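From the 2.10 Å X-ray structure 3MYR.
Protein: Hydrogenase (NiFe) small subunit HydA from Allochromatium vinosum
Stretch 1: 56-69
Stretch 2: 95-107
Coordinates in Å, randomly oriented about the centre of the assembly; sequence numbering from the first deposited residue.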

# COMPACT_ATOMS: atom_id res chain seq x y z
N ALA A 56 24.86 2.01 -0.90
CA ALA A 56 24.65 2.93 0.20
C ALA A 56 24.50 2.15 1.51
O ALA A 56 24.99 2.59 2.57
N ARG A 57 23.81 0.99 1.47
CA ARG A 57 23.69 0.21 2.70
C ARG A 57 25.10 -0.27 3.14
O ARG A 57 25.46 -0.16 4.32
N LEU A 58 25.89 -0.79 2.20
CA LEU A 58 27.22 -1.32 2.54
C LEU A 58 28.17 -0.22 3.06
O LEU A 58 28.96 -0.44 3.97
N GLN A 59 28.08 0.97 2.48
CA GLN A 59 28.93 2.06 2.94
C GLN A 59 28.49 2.54 4.35
O GLN A 59 29.31 2.80 5.23
N ALA A 60 27.20 2.59 4.59
CA ALA A 60 26.73 2.81 5.95
C ALA A 60 27.28 1.79 6.92
O ALA A 60 27.69 2.15 8.00
N MET A 61 27.24 0.51 6.58
CA MET A 61 27.72 -0.50 7.50
C MET A 61 29.25 -0.34 7.73
O MET A 61 29.71 -0.49 8.85
N ASP A 62 29.99 0.01 6.67
CA ASP A 62 31.45 0.21 6.74
C ASP A 62 31.84 1.41 7.64
O ASP A 62 32.66 1.28 8.51
N GLU A 63 31.18 2.55 7.47
CA GLU A 63 31.58 3.77 8.12
C GLU A 63 31.07 3.92 9.54
O GLU A 63 31.59 4.72 10.28
N ASN A 64 30.09 3.12 9.94
CA ASN A 64 29.48 3.31 11.24
C ASN A 64 29.52 2.04 12.05
O ASN A 64 28.66 1.79 12.91
N ARG A 65 30.53 1.23 11.76
CA ARG A 65 30.64 -0.11 12.34
C ARG A 65 30.53 -0.04 13.84
O ARG A 65 31.14 0.82 14.43
N GLY A 66 29.68 -0.89 14.43
CA GLY A 66 29.47 -0.91 15.87
C GLY A 66 28.42 0.11 16.30
O GLY A 66 28.02 0.11 17.43
N GLN A 67 27.99 1.02 15.43
CA GLN A 67 27.27 2.21 15.92
C GLN A 67 25.92 2.31 15.25
O GLN A 67 25.09 3.02 15.73
N TYR A 68 25.70 1.67 14.12
CA TYR A 68 24.43 1.95 13.43
C TYR A 68 23.23 1.17 14.03
O TYR A 68 23.39 0.10 14.60
N LEU A 69 22.03 1.69 13.85
CA LEU A 69 20.83 1.01 14.25
C LEU A 69 20.22 0.30 13.02
O LEU A 69 20.17 0.88 11.93
N SER A 95 20.41 -14.10 4.53
CA SER A 95 21.82 -13.68 4.32
C SER A 95 22.03 -12.15 4.61
O SER A 95 23.00 -11.72 5.28
N ILE A 96 21.08 -11.33 4.16
CA ILE A 96 21.17 -9.87 4.32
C ILE A 96 20.97 -9.49 5.80
O ILE A 96 21.70 -8.67 6.36
N LEU A 97 20.00 -10.12 6.45
CA LEU A 97 19.78 -9.92 7.87
C LEU A 97 21.06 -10.18 8.67
O LEU A 97 21.53 -9.28 9.43
N MET A 98 21.66 -11.36 8.48
CA MET A 98 22.75 -11.76 9.34
C MET A 98 23.93 -10.87 9.04
O MET A 98 24.62 -10.43 9.97
N GLU A 99 24.16 -10.53 7.77
CA GLU A 99 25.33 -9.70 7.44
C GLU A 99 25.12 -8.21 7.94
O GLU A 99 26.05 -7.60 8.43
N THR A 100 23.90 -7.68 7.90
CA THR A 100 23.69 -6.30 8.28
C THR A 100 23.65 -6.13 9.81
O THR A 100 24.17 -5.14 10.34
N VAL A 101 23.11 -7.10 10.54
CA VAL A 101 23.05 -6.94 12.00
C VAL A 101 24.42 -7.24 12.64
O VAL A 101 24.64 -6.86 13.76
N GLU A 102 25.33 -7.91 11.94
CA GLU A 102 26.58 -8.35 12.60
C GLU A 102 27.31 -7.22 13.36
O GLU A 102 27.67 -7.39 14.50
N HIS A 103 27.37 -6.04 12.80
CA HIS A 103 28.04 -4.91 13.47
C HIS A 103 27.13 -3.78 13.88
O HIS A 103 27.62 -2.67 14.09
N ALA A 104 25.81 -4.03 13.98
CA ALA A 104 24.88 -3.00 14.50
C ALA A 104 25.10 -2.73 15.99
O ALA A 104 25.46 -3.66 16.71
N ALA A 105 24.85 -1.50 16.46
CA ALA A 105 24.70 -1.27 17.88
C ALA A 105 23.45 -2.02 18.43
O ALA A 105 23.48 -2.59 19.52
N ALA A 106 22.33 -1.97 17.70
CA ALA A 106 21.07 -2.57 18.20
C ALA A 106 20.18 -2.79 17.00
O ALA A 106 20.44 -2.25 15.91
N VAL A 107 19.14 -3.59 17.18
CA VAL A 107 18.17 -3.91 16.14
C VAL A 107 16.75 -3.70 16.72
O VAL A 107 16.42 -4.17 17.81

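How does the helix of stretch 1 reach a neighbouring helix whose axis comes no closer than 11.2 Å? Long side chains cross the gap, and Arg57 is the first of them. Its CA-to-CB bond points toward stretch 2, and with chi1 and chi2 both t and chi3 p the chain extends before turning its guanidinium to Glu99. There NH2 of Arg57 donates to OE2 of Glu99 at 2.9 Å, nearly straight, in a salt bridge; NH1 of Arg57 adds a weak bond to the same OE2 of Glu99 at 3.4 Å. The carboxylate sits at the edge of the guanidinium, where the N-H groups point, while CG2 of Ile96 covers one face, 4.1 Å from CZ of Arg57. NH2 of Arg57 also lies 3.1 Å from OG1 of Thr100, a hydroxyl in rotamer m that is hydrogen-bonded to O of Ile96 in its own helix. NE and NH1 of Arg57 have further partners elsewhere in the structure.

What fills the space further along the helix? Leu58 (m, t) starts out sideways, yet its CD2 comes within 3.9 Å of OE2 of Glu99, beside the salt bridge. The CA-to-CB bond of Met61 points toward stretch 2, and its m, t, p conformation brings the terminal methyl against the other helix: CE of Met61 is 3.5 Å from O of Glu99 and 3.9 Å from CA of Thr100. Its sulphur joins the packing, with SD of Met61 4.1 Å from CG2 of Thr100. By contrast, Ala56, Gln59, Ala60, Asp62 and Glu63 make no contact with stretch 2.

How is contact maintained once the helix has ended? Arg65 leaves sideways, but its long chain (chi1 t) swings its end back to His103, which points toward it in rotamer m. The guanidinium lies flat on the imidazole, with NH2 of Arg65 3.4 Å from CE1 of His103 and the planes tilted by 24°. Gly66, with no side chain, contributes its backbone instead: N of Gly66 donates to O of His103 at 2.7 Å. Its positive phi is one that glycine adopts readily. The CA-to-CB bond of Gln67 points away from stretch 2, and it is the backbone O of Gln67 that lies 3.7 Å from CB of Ala105.

Why does Tyr68 have so much of its surface covered? Its CA-to-CB bond points sideways, but rotamer p brings the end of the ring nearer to stretch 2, and the hydroxyl and the backbone carbonyl each find a polar partner there. OH of Tyr68 donates to O of Thr100 at 2.6 Å, near the ring plane, and at the backbone N of Ala105 donates to O of Tyr68 at 2.9 Å. Between these anchors Ala104 packs over one ring face, its CA making a CH-pi contact and its CB 3.8 Å from CE1 of Tyr68. Leu69 (chi1 t, chi2 between wells) closes the contact, its CD2 lying 4.1 Å from CB of Ala106 and 3.4 Å from O of Ala106.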

# COMPACT_ATOMS: atom_id res chain seq x y z
CB ALA A 56 23.40 3.84 -0.05
CB ARG A 57 22.71 -0.97 2.55
CG ARG A 57 22.82 -1.98 3.65
CD ARG A 57 21.83 -3.15 3.48
NE ARG A 57 22.11 -4.02 2.36
CZ ARG A 57 22.97 -5.03 2.39
NH1 ARG A 57 23.19 -5.71 1.27
NH2 ARG A 57 23.63 -5.36 3.50
CB LEU A 58 27.86 -2.09 1.35
CG LEU A 58 27.00 -3.29 0.86
CD1 LEU A 58 27.63 -3.83 -0.45
CD2 LEU A 58 26.97 -4.39 1.91
CB GLN A 59 28.90 3.19 1.93
CG GLN A 59 29.87 4.36 2.27
CD GLN A 59 29.62 5.62 1.42
OE1 GLN A 59 28.93 5.58 0.41
NE2 GLN A 59 30.18 6.75 1.86
CB ALA A 60 25.17 2.88 6.03
CB MET A 61 27.44 -1.91 6.98
CG MET A 61 25.91 -2.29 6.98
SD MET A 61 25.68 -3.66 5.83
CE MET A 61 26.87 -4.86 6.44
CB ASP A 62 31.99 0.42 5.31
CG ASP A 62 33.55 0.47 5.24
OD1 ASP A 62 34.17 -0.50 5.72
OD2 ASP A 62 34.15 1.45 4.70
CB GLU A 63 31.11 4.95 7.27
CG GLU A 63 31.83 4.85 5.91
CD GLU A 63 31.69 6.05 4.99
OE1 GLU A 63 32.53 6.13 4.04
OE2 GLU A 63 30.76 6.87 5.16
CB ASN A 64 28.04 3.72 11.03
CG ASN A 64 27.92 5.05 10.34
OD1 ASN A 64 28.28 6.06 10.90
ND2 ASN A 64 27.51 5.04 9.09
CB ARG A 65 31.99 -0.71 11.95
CG ARG A 65 32.27 -2.06 12.53
CD ARG A 65 33.80 -2.16 12.73
NE ARG A 65 34.31 -3.52 12.92
CZ ARG A 65 34.39 -4.44 11.95
NH1 ARG A 65 33.93 -4.18 10.72
NH2 ARG A 65 34.91 -5.63 12.24
CB GLN A 67 28.01 3.55 15.66
CG GLN A 67 29.46 3.67 16.26
CD GLN A 67 29.47 3.50 17.80
OE1 GLN A 67 28.70 4.14 18.54
NE2 GLN A 67 30.33 2.59 18.28
CB TYR A 68 24.58 1.78 11.92
CG TYR A 68 24.99 0.36 11.53
CD1 TYR A 68 24.03 -0.64 11.33
CD2 TYR A 68 26.34 0.01 11.40
CE1 TYR A 68 24.44 -1.96 10.97
CE2 TYR A 68 26.76 -1.28 11.03
CZ TYR A 68 25.81 -2.25 10.83
OH TYR A 68 26.23 -3.52 10.51
CB LEU A 69 19.88 2.11 14.66
CG LEU A 69 18.79 1.95 15.70
CD1 LEU A 69 17.54 2.61 15.17
CD2 LEU A 69 18.51 0.55 16.32
CB SER A 95 22.17 -13.98 2.87
OG SER A 95 23.46 -13.63 2.67
CB ILE A 96 20.12 -9.15 3.43
CG1 ILE A 96 20.40 -9.41 1.91
CG2 ILE A 96 20.09 -7.63 3.79
CD1 ILE A 96 19.00 -9.34 1.09
CB LEU A 97 18.64 -10.83 8.38
CG LEU A 97 18.47 -10.84 9.92
CD1 LEU A 97 17.79 -9.48 10.30
CD2 LEU A 97 17.49 -11.96 10.33
CB MET A 98 23.14 -13.27 9.18
CG MET A 98 21.97 -14.25 9.62
SD MET A 98 21.13 -13.75 11.14
CE MET A 98 22.45 -14.23 12.31
CB GLU A 99 25.61 -9.80 5.94
CG GLU A 99 26.12 -8.52 5.30
CD GLU A 99 26.04 -8.51 3.75
OE1 GLU A 99 26.78 -9.32 3.13
OE2 GLU A 99 25.26 -7.71 3.15
CB THR A 100 22.37 -5.82 7.69
OG1 THR A 100 22.39 -6.09 6.29
CG2 THR A 100 22.19 -4.35 7.88
CB VAL A 101 21.95 -7.79 12.72
CG1 VAL A 101 20.57 -7.54 12.08
CG2 VAL A 101 22.30 -9.28 12.68
CB GLU A 102 27.57 -8.99 11.63
CG GLU A 102 28.73 -9.64 12.44
CD GLU A 102 29.72 -10.37 11.58
OE1 GLU A 102 30.52 -11.13 12.16
OE2 GLU A 102 29.72 -10.17 10.33
CB HIS A 103 29.15 -4.40 12.54
CG HIS A 103 30.22 -5.44 12.28
ND1 HIS A 103 30.98 -5.99 13.30
CD2 HIS A 103 30.55 -6.11 11.15
CE1 HIS A 103 31.78 -6.92 12.80
NE2 HIS A 103 31.56 -6.99 11.49
CB ALA A 104 23.40 -3.44 14.27
CB ALA A 105 24.53 0.29 18.17
CB ALA A 106 20.40 -1.65 19.22
CB VAL A 107 18.27 -5.43 15.72
CG1 VAL A 107 17.37 -5.72 14.52
CG2 VAL A 107 19.71 -5.79 15.38